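Enterochelin esterase (Salmonella enterica subsp. enterica serovar Typhimurium, PDB 3MGA) probably hydrolyses the ester bonds of ferric enterobactin, the iron-loaded siderophore, so that the bacterium can release and use the iron. Local coordinates at residues T85-F97 with Q378-G390. Sequence-based numbering, arbitrary orientation.
Sequences TALSANWRGSYCF and QVDGGHDALCWRG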
loop_
_atom_site.group_PDB
_atom_site.type_symbol
_atom_site.label_atom_id
_atom_site.label_comp_id
_atom_site.label_asym_id
_atom_site.label_seq_id
_atom_site.Cartn_x
_atom_site.Cartn_y
_atom_site.Cartn_z
ATOM N N THR A 85 -12.020 -6.936 -18.852
ATOM C CA THR A 85 -11.506 -5.584 -18.977
ATOM C C THR A 85 -10.115 -5.618 -19.593
ATOM O O THR A 85 -9.573 -6.692 -19.850
ATOM C CB THR A 85 -11.425 -4.888 -17.596
ATOM O OG1 THR A 85 -10.829 -3.591 -17.739
ATOM C CG2 THR A 85 -10.587 -5.701 -16.634
ATOM N N ALA A 86 -9.554 -4.434 -19.835
ATOM C CA ALA A 86 -8.208 -4.301 -20.377
ATOM C C ALA A 86 -7.258 -3.858 -19.261
ATOM O O ALA A 86 -7.612 -3.021 -18.431
ATOM C CB ALA A 86 -8.186 -3.300 -21.505
ATOM N N LEU A 87 -6.059 -4.435 -19.238
ATOM C CA LEU A 87 -5.052 -4.085 -18.241
ATOM C C LEU A 87 -3.690 -4.011 -18.901
ATOM O O LEU A 87 -3.413 -4.757 -19.842
ATOM C CB LEU A 87 -5.036 -5.113 -17.115
ATOM C CG LEU A 87 -6.300 -5.171 -16.258
ATOM C CD1 LEU A 87 -6.242 -6.340 -15.295
ATOM C CD2 LEU A 87 -6.507 -3.847 -15.507
ATOM N N SER A 88 -2.842 -3.107 -18.420
ATOM C CA SER A 88 -1.501 -2.953 -18.974
ATOM C C SER A 88 -0.600 -4.129 -18.581
ATOM O O SER A 88 -0.845 -4.812 -17.598
ATOM C CB SER A 88 -0.879 -1.644 -18.507
ATOM O OG SER A 88 -0.692 -1.666 -17.106
ATOM N N ALA A 89 0.467 -4.327 -19.335
ATOM C CA ALA A 89 1.380 -5.447 -19.107
ATOM C C ALA A 89 2.157 -5.412 -17.792
ATOM O O ALA A 89 2.509 -6.454 -17.258
ATOM C CB ALA A 89 2.352 -5.554 -20.280
ATOM N N ASN A 90 2.422 -4.218 -17.281
ATOM C CA ASN A 90 3.193 -4.049 -16.059
ATOM C C ASN A 90 2.344 -3.926 -14.787
ATOM O O ASN A 90 2.884 -3.787 -13.684
ATOM C CB ASN A 90 4.055 -2.799 -16.201
ATOM C CG ASN A 90 5.031 -2.883 -17.373
ATOM O OD1 ASN A 90 5.640 -3.923 -17.624
ATOM N ND2 ASN A 90 5.209 -1.769 -18.070
ATOM N N TRP A 91 1.030 -4.012 -14.943
ATOM C CA TRP A 91 0.095 -3.853 -13.842
ATOM C C TRP A 91 0.019 -4.995 -12.827
ATOM O O TRP A 91 0.222 -6.163 -13.144
ATOM C CB TRP A 91 -1.312 -3.613 -14.405
ATOM C CG TRP A 91 -2.341 -3.334 -13.367
ATOM C CD1 TRP A 91 -2.649 -2.126 -12.842
ATOM C CD2 TRP A 91 -3.207 -4.284 -12.738
ATOM N NE1 TRP A 91 -3.654 -2.254 -11.916
ATOM C CE2 TRP A 91 -4.014 -3.573 -11.834
ATOM C CE3 TRP A 91 -3.366 -5.671 -12.841
ATOM C CZ2 TRP A 91 -4.979 -4.196 -11.038
ATOM C CZ3 TRP A 91 -4.330 -6.293 -12.053
ATOM C CH2 TRP A 91 -5.121 -5.554 -11.158
ATOM N N ARG A 92 -0.305 -4.604 -11.601
ATOM C CA ARG A 92 -0.475 -5.498 -10.469
ATOM C C ARG A 92 -1.440 -4.820 -9.517
ATOM O O ARG A 92 -1.372 -3.607 -9.327
ATOM C CB ARG A 92 0.869 -5.771 -9.802
ATOM C CG ARG A 92 0.832 -6.468 -8.442
ATOM C CD ARG A 92 2.170 -7.236 -8.235
ATOM N NE ARG A 92 3.306 -6.354 -8.426
ATOM C CZ ARG A 92 4.532 -6.733 -8.758
ATOM N NH1 ARG A 92 4.827 -8.005 -8.999
ATOM N NH2 ARG A 92 5.466 -5.806 -8.889
ATOM N N GLY A 93 -2.353 -5.588 -8.940
ATOM C CA GLY A 93 -3.309 -5.012 -8.015
ATOM C C GLY A 93 -4.236 -5.997 -7.345
ATOM O O GLY A 93 -4.337 -7.146 -7.755
ATOM N N SER A 94 -4.907 -5.518 -6.305
ATOM C CA SER A 94 -5.842 -6.307 -5.531
ATOM C C SER A 94 -7.224 -6.179 -6.119
ATOM O O SER A 94 -7.526 -5.206 -6.829
ATOM C CB SER A 94 -5.914 -5.789 -4.096
ATOM O OG SER A 94 -4.641 -5.753 -3.492
ATOM N N TYR A 95 -8.070 -7.158 -5.824
ATOM C CA TYR A 95 -9.452 -7.105 -6.279
ATOM C C TYR A 95 -10.289 -7.983 -5.369
ATOM O O TYR A 95 -9.755 -8.797 -4.608
ATOM C CB TYR A 95 -9.598 -7.551 -7.742
ATOM C CG TYR A 95 -9.373 -9.031 -7.960
ATOM C CD1 TYR A 95 -8.095 -9.551 -8.095
ATOM C CD2 TYR A 95 -10.448 -9.908 -8.038
ATOM C CE1 TYR A 95 -7.893 -10.916 -8.290
ATOM C CE2 TYR A 95 -10.256 -11.263 -8.238
ATOM C CZ TYR A 95 -8.982 -11.766 -8.357
ATOM O OH TYR A 95 -8.802 -13.119 -8.553
ATOM N N CYS A 96 -11.600 -7.797 -5.444
ATOM C CA CYS A 96 -12.528 -8.580 -4.656
ATOM C C CYS A 96 -13.863 -8.509 -5.367
ATOM O O CYS A 96 -14.069 -7.618 -6.187
ATOM C CB CYS A 96 -12.624 -8.042 -3.214
ATOM S SG CYS A 96 -13.160 -6.305 -3.041
ATOM N N PHE A 97 -14.746 -9.467 -5.111
ATOM C CA PHE A 97 -16.065 -9.429 -5.727
ATOM C C PHE A 97 -17.086 -9.120 -4.647
ATOM O O PHE A 97 -16.835 -9.355 -3.466
ATOM C CB PHE A 97 -16.443 -10.751 -6.413
ATOM C CG PHE A 97 -15.377 -11.310 -7.315
ATOM C CD1 PHE A 97 -14.731 -10.505 -8.245
ATOM C CD2 PHE A 97 -15.092 -12.673 -7.302
ATOM C CE1 PHE A 97 -13.758 -11.036 -9.093
ATOM C CE2 PHE A 97 -14.137 -13.211 -8.154
ATOM C CZ PHE A 97 -13.469 -12.391 -9.051
ATOM N N GLN A 378 7.476 5.690 -10.444
ATOM C CA GLN A 378 6.096 5.593 -10.929
ATOM C C GLN A 378 5.751 4.125 -10.956
ATOM O O GLN A 378 6.554 3.312 -11.401
ATOM C CB GLN A 378 5.948 6.126 -12.348
ATOM C CG GLN A 378 6.318 7.565 -12.504
ATOM C CD GLN A 378 6.115 8.084 -13.914
ATOM O OE1 GLN A 378 5.504 7.421 -14.759
ATOM N NE2 GLN A 378 6.626 9.280 -14.174
ATOM N N VAL A 379 4.547 3.792 -10.512
ATOM C CA VAL A 379 4.110 2.418 -10.466
ATOM C C VAL A 379 2.849 2.224 -11.303
ATOM O O VAL A 379 1.915 3.021 -11.241
ATOM C CB VAL A 379 3.871 1.967 -8.986
ATOM C CG1 VAL A 379 3.439 0.516 -8.913
ATOM C CG2 VAL A 379 5.137 2.160 -8.176
ATOM N N ASP A 380 2.850 1.178 -12.120
ATOM C CA ASP A 380 1.690 0.844 -12.933
ATOM C C ASP A 380 0.801 0.036 -11.994
ATOM O O ASP A 380 0.843 -1.194 -11.970
ATOM C CB ASP A 380 2.097 0.041 -14.173
ATOM C CG ASP A 380 0.923 -0.314 -15.054
ATOM O OD1 ASP A 380 -0.230 -0.123 -14.627
ATOM O OD2 ASP A 380 1.151 -0.796 -16.184
ATOM N N GLY A 381 0.031 0.771 -11.198
ATOM C CA GLY A 381 -0.878 0.227 -10.196
ATOM C C GLY A 381 -1.441 1.409 -9.421
ATOM O O GLY A 381 -1.268 2.558 -9.845
ATOM N N GLY A 382 -2.076 1.155 -8.276
ATOM C CA GLY A 382 -2.677 2.241 -7.501
ATOM C C GLY A 382 -2.444 2.306 -6.003
ATOM O O GLY A 382 -1.363 1.993 -5.508
ATOM N N HIS A 383 -3.474 2.768 -5.296
ATOM C CA HIS A 383 -3.468 2.921 -3.839
ATOM C C HIS A 383 -3.686 1.495 -3.330
ATOM O O HIS A 383 -4.733 1.159 -2.775
ATOM C CB HIS A 383 -4.615 3.861 -3.455
ATOM C CG HIS A 383 -4.483 4.476 -2.101
ATOM N ND1 HIS A 383 -3.723 5.604 -1.877
ATOM C CD2 HIS A 383 -5.035 4.149 -0.910
ATOM C CE1 HIS A 383 -3.797 5.933 -0.601
ATOM N NE2 HIS A 383 -4.593 5.072 0.007
ATOM N N ASP A 384 -2.659 0.671 -3.490
ATOM C CA ASP A 384 -2.786 -0.753 -3.246
ATOM C C ASP A 384 -1.593 -1.352 -2.484
ATOM O O ASP A 384 -0.462 -1.247 -2.934
ATOM C CB ASP A 384 -2.898 -1.351 -4.659
ATOM C CG ASP A 384 -3.419 -2.765 -4.693
ATOM O OD1 ASP A 384 -3.203 -3.563 -3.757
ATOM O OD2 ASP A 384 -4.032 -3.078 -5.728
ATOM N N ALA A 385 -1.850 -1.985 -1.341
ATOM C CA ALA A 385 -0.767 -2.609 -0.530
ATOM C C ALA A 385 -0.035 -3.774 -1.241
ATOM O O ALA A 385 1.088 -4.106 -0.885
ATOM C CB ALA A 385 -1.289 -3.055 0.832
ATOM N N LEU A 386 -0.667 -4.399 -2.226
ATOM C CA LEU A 386 -0.005 -5.458 -2.975
ATOM C C LEU A 386 1.188 -4.856 -3.734
ATOM O O LEU A 386 2.240 -5.477 -3.840
ATOM C CB LEU A 386 -0.969 -6.124 -3.941
ATOM C CG LEU A 386 -0.417 -7.269 -4.788
ATOM C CD1 LEU A 386 -0.134 -8.459 -3.915
ATOM C CD2 LEU A 386 -1.415 -7.631 -5.879
ATOM N N CYS A 387 1.027 -3.638 -4.244
ATOM C CA CYS A 387 2.107 -2.952 -4.956
ATOM C C CYS A 387 3.090 -2.369 -3.964
ATOM O O CYS A 387 4.313 -2.483 -4.145
ATOM C CB CYS A 387 1.575 -1.813 -5.838
ATOM S SG CYS A 387 0.399 -2.303 -7.110
ATOM N N TRP A 388 2.565 -1.738 -2.909
ATOM C CA TRP A 388 3.438 -1.112 -1.917
ATOM C C TRP A 388 4.410 -2.092 -1.292
ATOM O O TRP A 388 5.540 -1.726 -1.009
ATOM C CB TRP A 388 2.678 -0.420 -0.772
ATOM C CG TRP A 388 1.647 0.593 -1.148
ATOM C CD1 TRP A 388 1.684 1.451 -2.197
ATOM C CD2 TRP A 388 0.498 0.962 -0.371
ATOM N NE1 TRP A 388 0.581 2.276 -2.177
ATOM C CE2 TRP A 388 -0.153 2.003 -1.054
ATOM C CE3 TRP A 388 -0.063 0.484 0.822
ATOM C CZ2 TRP A 388 -1.343 2.574 -0.590
ATOM C CZ3 TRP A 388 -1.254 1.055 1.280
ATOM C CH2 TRP A 388 -1.873 2.086 0.580
ATOM N N ARG A 389 3.995 -3.335 -1.073
ATOM C CA ARG A 389 4.898 -4.296 -0.424
ATOM C C ARG A 389 6.224 -4.399 -1.173
ATOM O O ARG A 389 7.278 -4.520 -0.553
ATOM C CB ARG A 389 4.273 -5.690 -0.291
ATOM C CG ARG A 389 4.358 -6.560 -1.544
ATOM C CD ARG A 389 3.720 -7.895 -1.315
ATOM N NE ARG A 389 3.948 -8.809 -2.429
ATOM C CZ ARG A 389 3.578 -10.088 -2.434
ATOM N NH1 ARG A 389 3.836 -10.849 -3.488
ATOM N NH2 ARG A 389 2.957 -10.611 -1.386
ATOM N N GLY A 390 6.166 -4.349 -2.504
ATOM C CA GLY A 390 7.370 -4.442 -3.332
ATOM C C GLY A 390 8.171 -3.159 -3.322
ATOM O O GLY A 390 9.397 -3.176 -3.345
HETATM O O HOH W 1 -2.545 0.089 -15.955
HETATM O O HOH W 2 3.064 -2.608 -11.253
HETATM O O HOH W 3 -2.899 -1.738 -8.138
#
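W91, the last residue of the type I turn S88-W91 that joins strands 80-87 and 92-100 of the N-terminal E-set-like domain, and R92 after it run beside the D380-G381 loop of the α/β-hydrolase domain. CA atoms of W91 and D380 lie 5.0 Å apart, and W91 CA approaches D380 O in a CA-H...O contact. Beyond, strand 92-97 and helix 385-390 run roughly antiparallel (147°), their axes 7.2 Å apart at closest approach. D384, the N-cap residue of this helix, makes the direct hydrogen bonds across. Its CG stands anti to the backbone N (chi1 -164°), presenting both carboxylate oxygens to S94: OD2 accepts from S94 N through its syn lone pair (2.7 Å, 162°), and OD1 accepts from S94 OG on the syn side at 2.6 Å. L386 N reaches the same OD1 from the anti side, well out of the carboxylate plane. L386 CD2 lies 3.6 Å from R92 CG, the two side chains crossing at about a right angle, while R92 NH2 is hydrogen-bonded to P158 O. D380 OD1 meets the edge of the W91 indole in plane, 3.6 Å from W91 CD1. One water joins N90 O to D380 O; another links R92 O, G382 N and D384 OD2. H383, just before the N-cap, packs on S289 of the probable nucleophile elbow, so the joint borders the likely active site. The D384 carboxylate thus ties a helix start to a strand of the other domain; with two donors on OD1, and S94 N plus a water on OD2, it is probably stabilised as the anion.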